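Local coordinates for designed Anbu Protein (Synthetic construct, PDB 5LOY) that is a consensus-designed Anbu protein, an ancestral proteasome beta-type subunit that forms helical assemblies and probably acts as an N-terminal nucleophile hydrolase, at residues S60-R65 and G87-E92; E81-V86 and F126-A131. All blocks are in the same frame, centred on the assembly; numbering follows the deposited sequence.

Contact 1. Residues S60-R65 and G87-E92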
ATOM      1  N   SER A  60       4.137  17.213  25.094  1.00 42.50           N
ATOM      2  CA  SER A  60       4.109  17.913  26.381  1.00 44.14           C
ATOM      3  C   SER A  60       5.518  18.174  26.887  1.00 46.80           C
ATOM      4  O   SER A  60       5.786  19.207  27.483  1.00 48.35           O
ATOM      5  CB  SER A  60       3.359  17.101  27.424  1.00 44.27           C
ATOM      6  OG  SER A  60       3.326  17.761  28.676  1.00 46.42           O
ATOM      7  N   LEU A  61       6.414  17.231  26.641  1.00 47.27           N
ATOM      8  CA  LEU A  61       7.807  17.352  27.063  1.00 49.07           C
ATOM      9  C   LEU A  61       8.545  18.454  26.269  1.00 49.81           C
ATOM     10  O   LEU A  61       9.335  19.176  26.826  1.00 49.61           O
ATOM     11  CB  LEU A  61       8.492  16.002  26.859  1.00 49.61           C
ATOM     12  CG  LEU A  61       9.705  15.627  27.665  1.00 52.03           C
ATOM     13  CD1 LEU A  61       9.517  15.948  29.128  1.00 55.16           C
ATOM     14  CD2 LEU A  61       9.951  14.139  27.495  1.00 53.51           C
ATOM     15  N   LEU A  62       8.284  18.545  24.961  1.00 49.70           N
ATOM     16  CA  LEU A  62       8.905  19.534  24.079  1.00 50.61           C
ATOM     17  C   LEU A  62       8.431  20.944  24.325  1.00 56.28           C
ATOM     18  O   LEU A  62       9.090  21.866  23.892  1.00 60.39           O
ATOM     19  CB  LEU A  62       8.623  19.209  22.603  1.00 47.05           C
ATOM     20  CG  LEU A  62       9.239  17.899  22.139  1.00 45.23           C
ATOM     21  CD1 LEU A  62       8.710  17.481  20.781  1.00 43.88           C
ATOM     22  CD2 LEU A  62      10.755  17.994  22.126  1.00 46.85           C
ATOM     23  N   GLU A  63       7.269  21.103  24.956  1.00 62.72           N
ATOM     24  CA  GLU A  63       6.714  22.411  25.278  1.00 66.31           C
ATOM     25  C   GLU A  63       6.991  22.838  26.720  1.00 73.38           C
ATOM     26  O   GLU A  63       6.591  23.932  27.111  1.00 79.13           O
ATOM     27  CB  GLU A  63       5.200  22.411  25.070  1.00 67.11           C
ATOM     28  CG  GLU A  63       4.730  22.220  23.630  1.00 68.37           C
ATOM     29  CD  GLU A  63       3.198  22.064  23.505  1.00 71.65           C
ATOM     30  OE1 GLU A  63       2.499  21.841  24.541  1.00 71.96           O
ATOM     31  OE2 GLU A  63       2.684  22.192  22.358  1.00 67.60           O
ATOM     32  N   GLU A  64       7.664  22.011  27.516  1.00 79.05           N
ATOM     33  CA  GLU A  64       7.855  22.338  28.934  1.00 89.98           C
ATOM     34  C   GLU A  64       8.545  23.695  29.093  1.00 98.74           C
ATOM     35  O   GLU A  64       9.678  23.880  28.636  1.00 99.68           O
ATOM     36  CB  GLU A  64       8.611  21.233  29.687  1.00 92.70           C
ATOM     37  CG  GLU A  64       7.678  20.240  30.379  1.00 95.64           C
ATOM     38  CD  GLU A  64       8.406  19.086  31.069  1.00 99.59           C
ATOM     39  OE1 GLU A  64       9.565  19.258  31.512  1.00101.22           O
ATOM     40  OE2 GLU A  64       7.800  17.996  31.182  1.00 97.14           O
ATOM     41  N   ARG A  65       7.845  24.607  29.775  1.00109.75           N
ATOM     42  CA  ARG A  65       8.111  26.059  29.755  1.00117.80           C
ATOM     43  C   ARG A  65       9.527  26.504  30.185  1.00124.28           C
ATOM     44  O   ARG A  65      10.057  27.485  29.650  1.00124.07           O
ATOM     45  CB  ARG A  65       7.049  26.795  30.600  1.00116.56           C
ATOM     46  N   GLY A  87      13.619  13.026  19.206  1.00 41.04           N
ATOM     47  CA  GLY A  87      14.071  11.672  19.494  1.00 41.42           C
ATOM     48  C   GLY A  87      14.405  11.431  20.944  1.00 42.88           C
ATOM     49  O   GLY A  87      14.092  10.376  21.472  1.00 43.62           O
ATOM     50  N   GLU A  88      15.046  12.394  21.592  1.00 46.10           N
ATOM     51  CA  GLU A  88      15.375  12.242  23.004  1.00 49.97           C
ATOM     52  C   GLU A  88      14.124  12.281  23.884  1.00 47.09           C
ATOM     53  O   GLU A  88      14.044  11.591  24.885  1.00 46.81           O
ATOM     54  CB  GLU A  88      16.372  13.297  23.447  1.00 56.55           C
ATOM     55  CG  GLU A  88      17.826  12.908  23.179  1.00 65.14           C
ATOM     56  CD  GLU A  88      18.792  14.110  23.264  1.00 73.25           C
ATOM     57  OE1 GLU A  88      19.883  14.064  22.629  1.00 78.37           O
ATOM     58  OE2 GLU A  88      18.454  15.111  23.965  1.00 75.02           O
ATOM     59  N   ALA A  89      13.153  13.101  23.502  1.00 44.02           N
ATOM     60  CA  ALA A  89      11.890  13.190  24.223  1.00 42.89           C
ATOM     61  C   ALA A  89      11.125  11.868  24.123  1.00 41.61           C
ATOM     62  O   ALA A  89      10.579  11.381  25.103  1.00 40.07           O
ATOM     63  CB  ALA A  89      11.058  14.341  23.666  1.00 41.38           C
ATOM     64  N   LEU A  90      11.094  11.310  22.922  1.00 40.42           N
ATOM     65  CA  LEU A  90      10.516  10.011  22.715  1.00 41.35           C
ATOM     66  C   LEU A  90      11.161   8.948  23.601  1.00 44.85           C
ATOM     67  O   LEU A  90      10.455   8.160  24.215  1.00 46.57           O
ATOM     68  CB  LEU A  90      10.619   9.634  21.242  1.00 40.54           C
ATOM     69  CG  LEU A  90      10.049   8.276  20.833  1.00 40.86           C
ATOM     70  CD1 LEU A  90       8.598   8.111  21.261  1.00 40.31           C
ATOM     71  CD2 LEU A  90      10.157   8.086  19.325  1.00 40.20           C
ATOM     72  N   ARG A  91      12.487   8.912  23.700  1.00 48.28           N
ATOM     73  CA  ARG A  91      13.127   7.923  24.571  1.00 52.40           C
ATOM     74  C   ARG A  91      12.830   8.127  26.038  1.00 54.51           C
ATOM     75  O   ARG A  91      12.688   7.153  26.776  1.00 56.33           O
ATOM     76  CB  ARG A  91      14.623   7.944  24.424  1.00 56.36           C
ATOM     77  CG  ARG A  91      15.106   7.268  23.176  1.00 59.98           C
ATOM     78  CD  ARG A  91      16.491   7.780  22.876  1.00 66.09           C
ATOM     79  NE  ARG A  91      17.016   7.206  21.648  1.00 72.18           N
ATOM     80  CZ  ARG A  91      18.047   7.703  20.980  1.00 75.19           C
ATOM     81  NH1 ARG A  91      18.653   8.808  21.420  1.00 78.37           N
ATOM     82  NH2 ARG A  91      18.462   7.106  19.864  1.00 74.44           N
ATOM     83  N   GLU A  92      12.783   9.385  26.466  1.00 54.72           N
ATOM     84  CA  GLU A  92      12.443   9.716  27.840  1.00 58.25           C
ATOM     85  C   GLU A  92      11.023   9.211  28.151  1.00 57.23           C
ATOM     86  O   GLU A  92      10.802   8.607  29.186  1.00 59.56           O
ATOM     87  CB  GLU A  92      12.598  11.229  28.103  1.00 61.29           C
ATOM     88  CG  GLU A  92      12.407  11.676  29.556  1.00 68.48           C
ATOM     89  CD  GLU A  92      12.946  13.095  29.863  1.00 74.51           C
ATOM     90  OE1 GLU A  92      13.888  13.556  29.170  1.00 76.17           O
ATOM     91  OE2 GLU A  92      12.437  13.756  30.818  1.00 78.13           O
TER
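L61 and L62, at the C-terminal end of helix 52-62, pack on A89 and E92 of helix 79-94. The two helices are neighbours in one outer layer of the proteasome-type alpha-beta-beta-alpha sandwich. L61 makes the largest share of the contact, with A89 close behind. Its CG lies anti to the backbone N (chi1 -155°), and the L61 side chain reaches across to the other helix. There L61 CD2 settles over the backbone of A89, 3.7 Å from A89 O. The same methyl is 4.0 Å from A89 CB. L62 comes in from the next position along the helix. Its CB does not head straight for helix 79-94, but its end bends closer and places L62 CD2 4.0 Å from A89 CB. The A89 methyl therefore meets one methyl from each leucine.

E92 closes the solvent side. Its CG is also anti to the backbone N (chi1 -174°), and the chain runs on extended, crossing the L61 side chain at about a right angle. E92 CB, CG and CD all lie near L61 CD2, with CD at 4.0 Å. E92 OE2 stands 4.0 Å from L61 CD1. L61 also touches V93, and A89 also touches V58.

No hydrogen bond or salt bridge joins the two segments. They meet by van der Waals packing, and E92 lays both its CB-CG stem and one side of its carboxylate against the leucine, at the solvent-exposed edge.

Contact 2. Residues E81-V86 and F126-A131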
ATOM      1  N   GLU A  81      19.595  19.396  15.201  1.00 46.32           N
ATOM      2  CA  GLU A  81      19.440  19.406  16.646  1.00 48.23           C
ATOM      3  C   GLU A  81      17.968  19.335  17.076  1.00 45.87           C
ATOM      4  O   GLU A  81      17.644  18.721  18.085  1.00 46.72           O
ATOM      5  CB  GLU A  81      20.126  20.626  17.259  1.00 53.25           C
ATOM      6  CG  GLU A  81      21.665  20.609  17.159  1.00 58.79           C
ATOM      7  CD  GLU A  81      22.323  19.375  17.815  1.00 63.15           C
ATOM      8  OE1 GLU A  81      21.897  18.979  18.942  1.00 64.66           O
ATOM      9  OE2 GLU A  81      23.268  18.789  17.207  1.00 64.38           O
ATOM     10  N   ALA A  82      17.074  19.957  16.327  1.00 44.06           N
ATOM     11  CA  ALA A  82      15.641  19.855  16.609  1.00 43.36           C
ATOM     12  C   ALA A  82      15.147  18.398  16.587  1.00 40.80           C
ATOM     13  O   ALA A  82      14.441  17.951  17.496  1.00 38.67           O
ATOM     14  CB  ALA A  82      14.848  20.675  15.600  1.00 43.57           C
ATOM     15  N   ALA A  83      15.546  17.674  15.548  1.00 40.15           N
ATOM     16  CA  ALA A  83      15.187  16.262  15.388  1.00 39.82           C
ATOM     17  C   ALA A  83      15.729  15.440  16.538  1.00 41.13           C
ATOM     18  O   ALA A  83      15.064  14.564  17.048  1.00 42.02           O
ATOM     19  CB  ALA A  83      15.713  15.724  14.062  1.00 39.48           C
ATOM     20  N   ARG A  84      16.947  15.731  16.934  1.00 43.26           N
ATOM     21  CA  ARG A  84      17.539  15.097  18.081  1.00 47.14           C
ATOM     22  C   ARG A  84      16.739  15.347  19.370  1.00 47.47           C
ATOM     23  O   ARG A  84      16.633  14.460  20.216  1.00 46.66           O
ATOM     24  CB  ARG A  84      18.967  15.591  18.249  1.00 50.65           C
ATOM     25  CG  ARG A  84      19.822  14.685  19.089  1.00 55.88           C
ATOM     26  CD  ARG A  84      21.277  14.844  18.700  1.00 61.40           C
ATOM     27  NE  ARG A  84      22.156  14.618  19.843  1.00 68.35           N
ATOM     28  CZ  ARG A  84      23.365  15.169  19.989  1.00 73.82           C
ATOM     29  NH1 ARG A  84      23.843  15.990  19.042  1.00 77.35           N
ATOM     30  NH2 ARG A  84      24.105  14.907  21.075  1.00 72.11           N
ATOM     31  N   LEU A  85      16.168  16.536  19.518  1.00 46.70           N
ATOM     32  CA  LEU A  85      15.297  16.796  20.665  1.00 46.64           C
ATOM     33  C   LEU A  85      14.039  15.934  20.646  1.00 44.01           C
ATOM     34  O   LEU A  85      13.605  15.462  21.695  1.00 45.15           O
ATOM     35  CB  LEU A  85      14.875  18.266  20.735  1.00 47.62           C
ATOM     36  CG  LEU A  85      15.962  19.275  21.127  1.00 49.85           C
ATOM     37  CD1 LEU A  85      15.415  20.681  20.958  1.00 50.31           C
ATOM     38  CD2 LEU A  85      16.463  19.040  22.537  1.00 50.87           C
ATOM     39  N   VAL A  86      13.441  15.754  19.478  1.00 39.91           N
ATOM     40  CA  VAL A  86      12.229  14.970  19.390  1.00 38.45           C
ATOM     41  C   VAL A  86      12.531  13.537  19.755  1.00 39.25           C
ATOM     42  O   VAL A  86      11.808  12.904  20.533  1.00 39.30           O
ATOM     43  CB  VAL A  86      11.609  15.034  17.989  1.00 37.73           C
ATOM     44  CG1 VAL A  86      10.442  14.061  17.867  1.00 36.60           C
ATOM     45  CG2 VAL A  86      11.143  16.457  17.673  1.00 38.21           C
ATOM     46  N   PHE A 126      13.023  15.611   8.257  1.00 32.86           N
ATOM     47  CA  PHE A 126      13.510  14.435   8.999  1.00 32.24           C
ATOM     48  C   PHE A 126      12.412  13.439   9.330  1.00 30.92           C
ATOM     49  O   PHE A 126      11.248  13.824   9.474  1.00 30.70           O
ATOM     50  CB  PHE A 126      14.131  14.861  10.318  1.00 32.90           C
ATOM     51  CG  PHE A 126      15.385  15.652  10.163  1.00 33.93           C
ATOM     52  CD1 PHE A 126      15.325  16.995   9.891  1.00 34.27           C
ATOM     53  CD2 PHE A 126      16.622  15.055  10.276  1.00 34.87           C
ATOM     54  CE1 PHE A 126      16.488  17.728   9.745  1.00 35.76           C
ATOM     55  CE2 PHE A 126      17.794  15.785  10.112  1.00 35.70           C
ATOM     56  CZ  PHE A 126      17.722  17.120   9.839  1.00 36.32           C
ATOM     57  N   LEU A 127      12.799  12.170   9.468  1.00 31.09           N
ATOM     58  CA  LEU A 127      11.912  11.105   9.962  1.00 31.20           C
ATOM     59  C   LEU A 127      12.480  10.586  11.265  1.00 32.91           C
ATOM     60  O   LEU A 127      13.654  10.205  11.312  1.00 33.39           O
ATOM     61  CB  LEU A 127      11.834   9.979   8.952  1.00 31.44           C
ATOM     62  CG  LEU A 127      11.093   8.694   9.336  1.00 33.18           C
ATOM     63  CD1 LEU A 127       9.640   8.957   9.640  1.00 33.05           C
ATOM     64  CD2 LEU A 127      11.169   7.682   8.203  1.00 33.47           C
ATOM     65  N   ILE A 128      11.678  10.601  12.329  1.00 33.81           N
ATOM     66  CA  ILE A 128      12.129  10.081  13.618  1.00 35.86           C
ATOM     67  C   ILE A 128      11.481   8.738  13.859  1.00 35.99           C
ATOM     68  O   ILE A 128      10.251   8.611  13.864  1.00 37.33           O
ATOM     69  CB  ILE A 128      11.820  11.026  14.789  1.00 36.12           C
ATOM     70  CG1 ILE A 128      12.601  12.322  14.659  1.00 38.29           C
ATOM     71  CG2 ILE A 128      12.239  10.411  16.095  1.00 37.97           C
ATOM     72  CD1 ILE A 128      11.900  13.364  13.834  1.00 38.12           C
ATOM     73  N   TYR A 129      12.316   7.733  14.043  1.00 36.52           N
ATOM     74  CA  TYR A 129      11.841   6.378  14.200  1.00 39.08           C
ATOM     75  C   TYR A 129      11.387   6.091  15.626  1.00 39.14           C
ATOM     76  O   TYR A 129      11.740   6.815  16.546  1.00 40.68           O
ATOM     77  CB  TYR A 129      12.972   5.405  13.844  1.00 41.63           C
ATOM     78  CG  TYR A 129      13.408   5.377  12.396  1.00 41.76           C
ATOM     79  CD1 TYR A 129      12.504   5.095  11.363  1.00 41.44           C
ATOM     80  CD2 TYR A 129      14.740   5.546  12.072  1.00 44.34           C
ATOM     81  CE1 TYR A 129      12.922   5.037  10.045  1.00 42.19           C
ATOM     82  CE2 TYR A 129      15.175   5.476  10.768  1.00 45.59           C
ATOM     83  CZ  TYR A 129      14.268   5.227   9.761  1.00 45.44           C
ATOM     84  OH  TYR A 129      14.758   5.161   8.476  1.00 49.96           O
ATOM     85  N   PRO A 130      10.646   5.000  15.821  1.00 39.78           N
ATOM     86  CA  PRO A 130      10.226   4.561  17.145  1.00 42.10           C
ATOM     87  C   PRO A 130      11.321   4.483  18.162  1.00 44.21           C
ATOM     88  O   PRO A 130      11.087   4.791  19.313  1.00 48.10           O
ATOM     89  CB  PRO A 130       9.673   3.163  16.878  1.00 42.24           C
ATOM     90  CG  PRO A 130       9.080   3.271  15.516  1.00 40.16           C
ATOM     91  CD  PRO A 130      10.003   4.190  14.763  1.00 40.29           C
ATOM     92  N   ALA A 131      12.509   4.054  17.768  1.00 45.51           N
ATOM     93  CA  ALA A 131      13.627   3.973  18.720  1.00 47.61           C
ATOM     94  C   ALA A 131      14.242   5.337  19.085  1.00 48.09           C
ATOM     95  O   ALA A 131      15.089   5.424  19.971  1.00 49.05           O
ATOM     96  CB  ALA A 131      14.694   3.050  18.163  1.00 48.83           C
TER
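F126 turns its CG beside its own backbone N and anti to the carbonyl carbon (chi1 -67°), which brings the ring under the methyl of A83. I128 holds CG1 in the same way, and its CG1 arm points at helix 79-94. These residues join that helix to strand 124-128 in the proteasome-type alpha-beta-beta-alpha sandwich, where outer helices cover a five-stranded antiparallel sheet. Helix 81-86 and strand 126-128 run nearly parallel, at 16°, and their axes come within 9.1 Å.

F126 and I128 point toward the helix. L127, between them, points away and touches F144 and I146 of the other sheet. One short strand thus serves both the helix layer and the middle of the sandwich.

A83 is the residue both strand side chains share. Its CB makes a CH-pi contact over one face of the F126 ring, 4.2 Å from the ring centroid and 24° off the normal. The methyl is shifted toward the rim: A83 CB is closest to F126 CG, at 3.9 Å, rather than over the middle of the ring. On the I128 side the packing is looser: A83 CB and I128 CD1 are 4.5 Å apart.

V86 extends the contact one turn further along the helix. All four touching residues are buried, and no hydrogen bond crosses between the segments. The neighbouring strand 110-118 helps fill the interface, with L114 touching A83 and I128, and F112 touching V86. I128 CG1 faces two helix positions at once, 4.1 Å from A83 O and 4.2 Å from V86 CG1.

How the contacts relate
Both contacts use helix 79-94, and their centres lie about 11 Å apart. Contact 2 fixes the inner side of this helix to the sheet and is wholly buried. Contact 1 joins the helix to its neighbour, helix 52-62, and is only partly buried. The chemistry follows the depth: both rest on an alanine methyl met by branched aliphatic chains, but contact 2 adds an aromatic face and contact 1 a glutamate at the solvent margin. The contacts also touch directly. R91 NE makes a probable hydrogen bond to A131 O at 3.1 Å, and L62 CD2 packs on L85 O at 3.8 Å. Along the chain their segments alternate.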